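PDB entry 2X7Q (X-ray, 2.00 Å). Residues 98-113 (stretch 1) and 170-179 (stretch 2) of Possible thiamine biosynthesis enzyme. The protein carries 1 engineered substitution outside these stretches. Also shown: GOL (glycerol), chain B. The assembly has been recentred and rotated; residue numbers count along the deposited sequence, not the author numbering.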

# COMPACT_ATOMS: atom_id res chain seq x y z
N PRO A 98 3.37 0.29 10.33
CA PRO A 98 4.28 0.21 9.18
C PRO A 98 4.19 -1.12 8.46
O PRO A 98 3.84 -2.12 9.08
CB PRO A 98 5.66 0.35 9.83
CG PRO A 98 5.49 -0.19 11.19
CD PRO A 98 4.09 0.20 11.61
N LEU A 99 4.51 -1.13 7.16
CA LEU A 99 4.48 -2.36 6.37
C LEU A 99 5.79 -3.15 6.53
O LEU A 99 6.87 -2.57 6.47
CB LEU A 99 4.25 -2.04 4.89
CG LEU A 99 3.75 -3.18 4.01
CD1 LEU A 99 2.30 -3.49 4.32
CD2 LEU A 99 3.92 -2.85 2.53
N LEU A 100 5.68 -4.46 6.72
CA LEU A 100 6.85 -5.31 6.87
C LEU A 100 7.23 -5.99 5.55
O LEU A 100 6.55 -6.92 5.10
CB LEU A 100 6.62 -6.36 7.95
CG LEU A 100 7.77 -7.34 8.21
CD1 LEU A 100 9.05 -6.59 8.55
CD2 LEU A 100 7.42 -8.32 9.32
N TRP A 101 8.31 -5.51 4.94
CA TRP A 101 8.79 -6.07 3.68
C TRP A 101 9.78 -7.20 3.91
O TRP A 101 10.68 -7.09 4.74
CB TRP A 101 9.43 -4.98 2.82
CG TRP A 101 8.44 -4.05 2.20
CD1 TRP A 101 7.95 -2.89 2.73
CD2 TRP A 101 7.82 -4.19 0.91
NE1 TRP A 101 7.06 -2.31 1.87
CE2 TRP A 101 6.96 -3.08 0.74
CE3 TRP A 101 7.90 -5.14 -0.11
CZ2 TRP A 101 6.19 -2.90 -0.41
CZ3 TRP A 101 7.14 -4.96 -1.25
CH2 TRP A 101 6.30 -3.85 -1.39
N ALA A 102 9.61 -8.30 3.18
CA ALA A 102 10.49 -9.45 3.31
C ALA A 102 11.32 -9.63 2.04
O ALA A 102 10.79 -9.62 0.92
CB ALA A 102 9.69 -10.70 3.60
N VAL A 103 12.63 -9.81 2.21
CA VAL A 103 13.53 -10.02 1.09
C VAL A 103 13.71 -11.51 0.84
O VAL A 103 14.13 -12.25 1.73
CB VAL A 103 14.90 -9.38 1.35
CG1 VAL A 103 15.80 -9.53 0.13
CG2 VAL A 103 14.74 -7.91 1.71
N SER A 104 13.38 -11.95 -0.37
CA SER A 104 13.40 -13.38 -0.69
C SER A 104 14.39 -13.72 -1.80
O SER A 104 14.73 -12.86 -2.62
CB SER A 104 12.01 -13.86 -1.07
OG SER A 104 11.06 -13.57 -0.06
N THR A 105 14.83 -14.97 -1.82
CA THR A 105 15.67 -15.48 -2.90
C THR A 105 15.30 -16.93 -3.19
O THR A 105 14.42 -17.49 -2.53
CB THR A 105 17.17 -15.38 -2.55
OG1 THR A 105 17.96 -15.73 -3.69
CG2 THR A 105 17.51 -16.31 -1.40
N GLY A 106 15.97 -17.53 -4.17
CA GLY A 106 15.70 -18.90 -4.53
C GLY A 106 15.89 -19.87 -3.38
O GLY A 106 16.51 -19.53 -2.37
N SER A 107 15.34 -21.07 -3.52
CA SER A 107 15.44 -22.09 -2.48
C SER A 107 16.87 -22.59 -2.34
O SER A 107 17.35 -22.83 -1.23
CB SER A 107 14.50 -23.26 -2.79
OG SER A 107 14.82 -23.87 -4.02
N ASN A 108 17.56 -22.75 -3.47
CA ASN A 108 18.94 -23.21 -3.48
C ASN A 108 19.86 -22.24 -4.20
O ASN A 108 20.18 -22.43 -5.38
CB ASN A 108 19.04 -24.60 -4.12
CG ASN A 108 20.45 -25.16 -4.05
OD1 ASN A 108 20.97 -25.42 -2.97
ND2 ASN A 108 21.06 -25.37 -5.21
N ARG A 109 20.29 -21.19 -3.50
CA ARG A 109 21.16 -20.19 -4.08
C ARG A 109 22.42 -19.99 -3.24
O ARG A 109 22.42 -19.22 -2.29
CB ARG A 109 20.43 -18.86 -4.23
CG ARG A 109 19.22 -18.90 -5.15
CD ARG A 109 19.64 -19.11 -6.59
NE ARG A 109 20.54 -18.07 -7.06
CZ ARG A 109 20.15 -16.90 -7.55
NH1 ARG A 109 18.86 -16.62 -7.63
NH2 ARG A 109 21.04 -16.00 -7.94
N ASP A 110 23.49 -20.70 -3.60
CA ASP A 110 24.76 -20.58 -2.88
C ASP A 110 25.36 -19.19 -3.03
O ASP A 110 26.17 -18.75 -2.22
CB ASP A 110 25.75 -21.63 -3.36
CG ASP A 110 25.40 -23.03 -2.90
OD1 ASP A 110 24.38 -23.18 -2.19
OD2 ASP A 110 26.14 -23.97 -3.24
N ASP A 111 24.96 -18.49 -4.09
CA ASP A 111 25.51 -17.17 -4.40
C ASP A 111 24.81 -16.04 -3.65
O ASP A 111 25.31 -14.92 -3.61
CB ASP A 111 25.47 -16.92 -5.91
CG ASP A 111 24.07 -16.99 -6.48
OD1 ASP A 111 23.22 -17.70 -5.90
OD2 ASP A 111 23.82 -16.34 -7.52
N VAL A 112 23.65 -16.34 -3.07
CA VAL A 112 22.88 -15.33 -2.35
C VAL A 112 22.47 -15.81 -0.97
O VAL A 112 21.56 -16.63 -0.83
CB VAL A 112 21.63 -14.91 -3.14
CG1 VAL A 112 20.84 -13.86 -2.37
CG2 VAL A 112 22.01 -14.39 -4.52
N THR A 113 23.14 -15.29 0.06
CA THR A 113 22.82 -15.64 1.44
C THR A 113 22.59 -14.38 2.28
O THR A 113 21.81 -14.39 3.24
CB THR A 113 23.94 -16.48 2.09
OG1 THR A 113 25.13 -15.68 2.21
CG2 THR A 113 24.24 -17.70 1.24
N GLY A 170 16.45 -14.14 -14.74
CA GLY A 170 16.89 -14.46 -13.39
C GLY A 170 17.09 -13.25 -12.51
O GLY A 170 17.35 -12.15 -13.00
N SER A 171 16.97 -13.45 -11.20
CA SER A 171 17.17 -12.38 -10.23
C SER A 171 17.85 -12.92 -8.98
O SER A 171 17.82 -14.13 -8.72
CB SER A 171 15.84 -11.72 -9.86
OG SER A 171 15.23 -11.12 -10.99
N ASP A 172 18.49 -12.04 -8.22
CA ASP A 172 19.13 -12.44 -6.98
C ASP A 172 18.15 -12.41 -5.82
O ASP A 172 18.22 -13.24 -4.91
CB ASP A 172 20.34 -11.54 -6.68
CG ASP A 172 21.49 -11.77 -7.63
OD1 ASP A 172 21.53 -12.84 -8.28
OD2 ASP A 172 22.37 -10.89 -7.73
N ALA A 173 17.23 -11.45 -5.85
CA ALA A 173 16.24 -11.31 -4.79
C ALA A 173 15.12 -10.34 -5.17
O ALA A 173 15.27 -9.54 -6.09
CB ALA A 173 16.90 -10.87 -3.50
N PHE A 174 14.00 -10.44 -4.46
CA PHE A 174 12.89 -9.52 -4.63
C PHE A 174 12.28 -9.21 -3.26
O PHE A 174 12.54 -9.92 -2.29
CB PHE A 174 11.83 -10.11 -5.57
CG PHE A 174 11.09 -11.29 -4.98
CD1 PHE A 174 11.60 -12.57 -5.11
CD2 PHE A 174 9.89 -11.11 -4.32
CE1 PHE A 174 10.92 -13.65 -4.58
CE2 PHE A 174 9.21 -12.18 -3.79
CZ PHE A 174 9.72 -13.46 -3.92
N MSE A 175 11.48 -8.16 -3.18
CA MSE A 175 10.87 -7.77 -1.92
C MSE A 175 9.35 -7.82 -2.00
O MSE A 175 8.75 -7.33 -2.96
CB MSE A 175 11.34 -6.37 -1.50
CG MSE A 175 12.84 -6.25 -1.38
SE MSE A 175 13.42 -4.46 -0.87
CE MSE A 175 12.42 -4.29 0.78
N TRP A 176 8.72 -8.43 -1.00
CA TRP A 176 7.28 -8.58 -0.98
C TRP A 176 6.78 -8.61 0.46
O TRP A 176 7.53 -8.94 1.38
CB TRP A 176 6.88 -9.87 -1.71
CG TRP A 176 5.56 -9.79 -2.40
CD1 TRP A 176 4.39 -10.37 -2.01
CD2 TRP A 176 5.27 -9.09 -3.62
NE1 TRP A 176 3.39 -10.08 -2.91
CE2 TRP A 176 3.91 -9.29 -3.91
CE3 TRP A 176 6.04 -8.31 -4.49
CZ2 TRP A 176 3.30 -8.74 -5.03
CZ3 TRP A 176 5.43 -7.77 -5.61
CH2 TRP A 176 4.07 -7.99 -5.87
N GLU A 177 5.51 -8.26 0.66
CA GLU A 177 4.93 -8.25 1.99
C GLU A 177 5.17 -9.58 2.69
O GLU A 177 4.97 -10.65 2.10
CB GLU A 177 3.44 -7.92 1.93
CG GLU A 177 2.81 -7.58 3.27
CD GLU A 177 2.52 -8.81 4.11
OE1 GLU A 177 1.83 -9.72 3.61
OE2 GLU A 177 2.99 -8.87 5.27
N TYR A 178 5.60 -9.52 3.95
CA TYR A 178 6.01 -10.72 4.69
C TYR A 178 4.96 -11.82 4.73
O TYR A 178 5.18 -12.92 4.23
CB TYR A 178 6.44 -10.35 6.11
CG TYR A 178 6.71 -11.56 6.99
CD1 TYR A 178 7.83 -12.35 6.79
CD2 TYR A 178 5.84 -11.90 8.01
CE1 TYR A 178 8.08 -13.45 7.58
CE2 TYR A 178 6.08 -13.00 8.81
CZ TYR A 178 7.20 -13.77 8.59
OH TYR A 178 7.45 -14.87 9.38
N PHE A 179 3.82 -11.53 5.35
CA PHE A 179 2.79 -12.55 5.56
C PHE A 179 2.25 -13.12 4.25
O PHE A 179 1.69 -14.21 4.23
CB PHE A 179 1.65 -12.00 6.42
CG PHE A 179 2.04 -11.77 7.85
CD1 PHE A 179 2.05 -12.81 8.76
CD2 PHE A 179 2.39 -10.50 8.29
CE1 PHE A 179 2.41 -12.60 10.08
CE2 PHE A 179 2.75 -10.28 9.61
CZ PHE A 179 2.76 -11.33 10.50
C1 GOL B . 2.38 -6.37 7.83
O1 GOL B . 3.55 -6.36 7.02
C2 GOL B . 2.57 -5.37 8.97
O2 GOL B . 1.39 -5.38 9.78
C3 GOL B . 3.78 -5.78 9.81
O3 GOL B . 3.96 -4.83 10.86
O HOH W 1 24.17 -13.56 -7.58

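The two strands run antiparallel, their N-to-C directions 147° apart, and hydrogen-bonded pairs alternate with non-bonded ones. Ala102 and Trp176 exchange both bonds, Ala102 N to Trp176 O at 2.8 Å and Trp176 N to Ala102 O at 3.1 Å; Ser104 and Phe174 repeat the pattern, with Ser104 N to Phe174 O at 2.9 Å. Where stretch 2 turns into a helix, Tyr178 N still reaches Leu100 O (3.0 Å), so the ladder outlasts the strand. Glu177 caps that helix, its OE2 accepting from Phe179 N at 2.8 Å and also from O1 of the glycerol at 3.1 Å.

The register brings some paired side chains together. Val103 and Met175, a selenomethionine, share one face, with Val103 CG2 4.0 Å from Met175 CG. On the other, Ser104 CB lies over the Phe174 ring, 4.0 Å from its centroid, a CH-pi contact. The Trp101 ring instead turns its edge to the backbone, CZ3 3.3 Å from Met175 O, a buried carbonyl left without a hydrogen-bond partner.

Toward the loop before stretch 2's strand, side-chain polar bonds join in: Thr105 OG1 donates to Asp172 O (2.8 Å). From its own loop, Arg109 NH1 donates to Ser171 O (2.9 Å), while its NH2 forms salt bridges with Asp172 OD1 (3.2 Å) and Asp111 OD2 (2.8 Å), so one guanidinium nitrogen serves both carboxylates, whose like charges come close, Asp111 OD2 4.3 Å from Asp172 OD1.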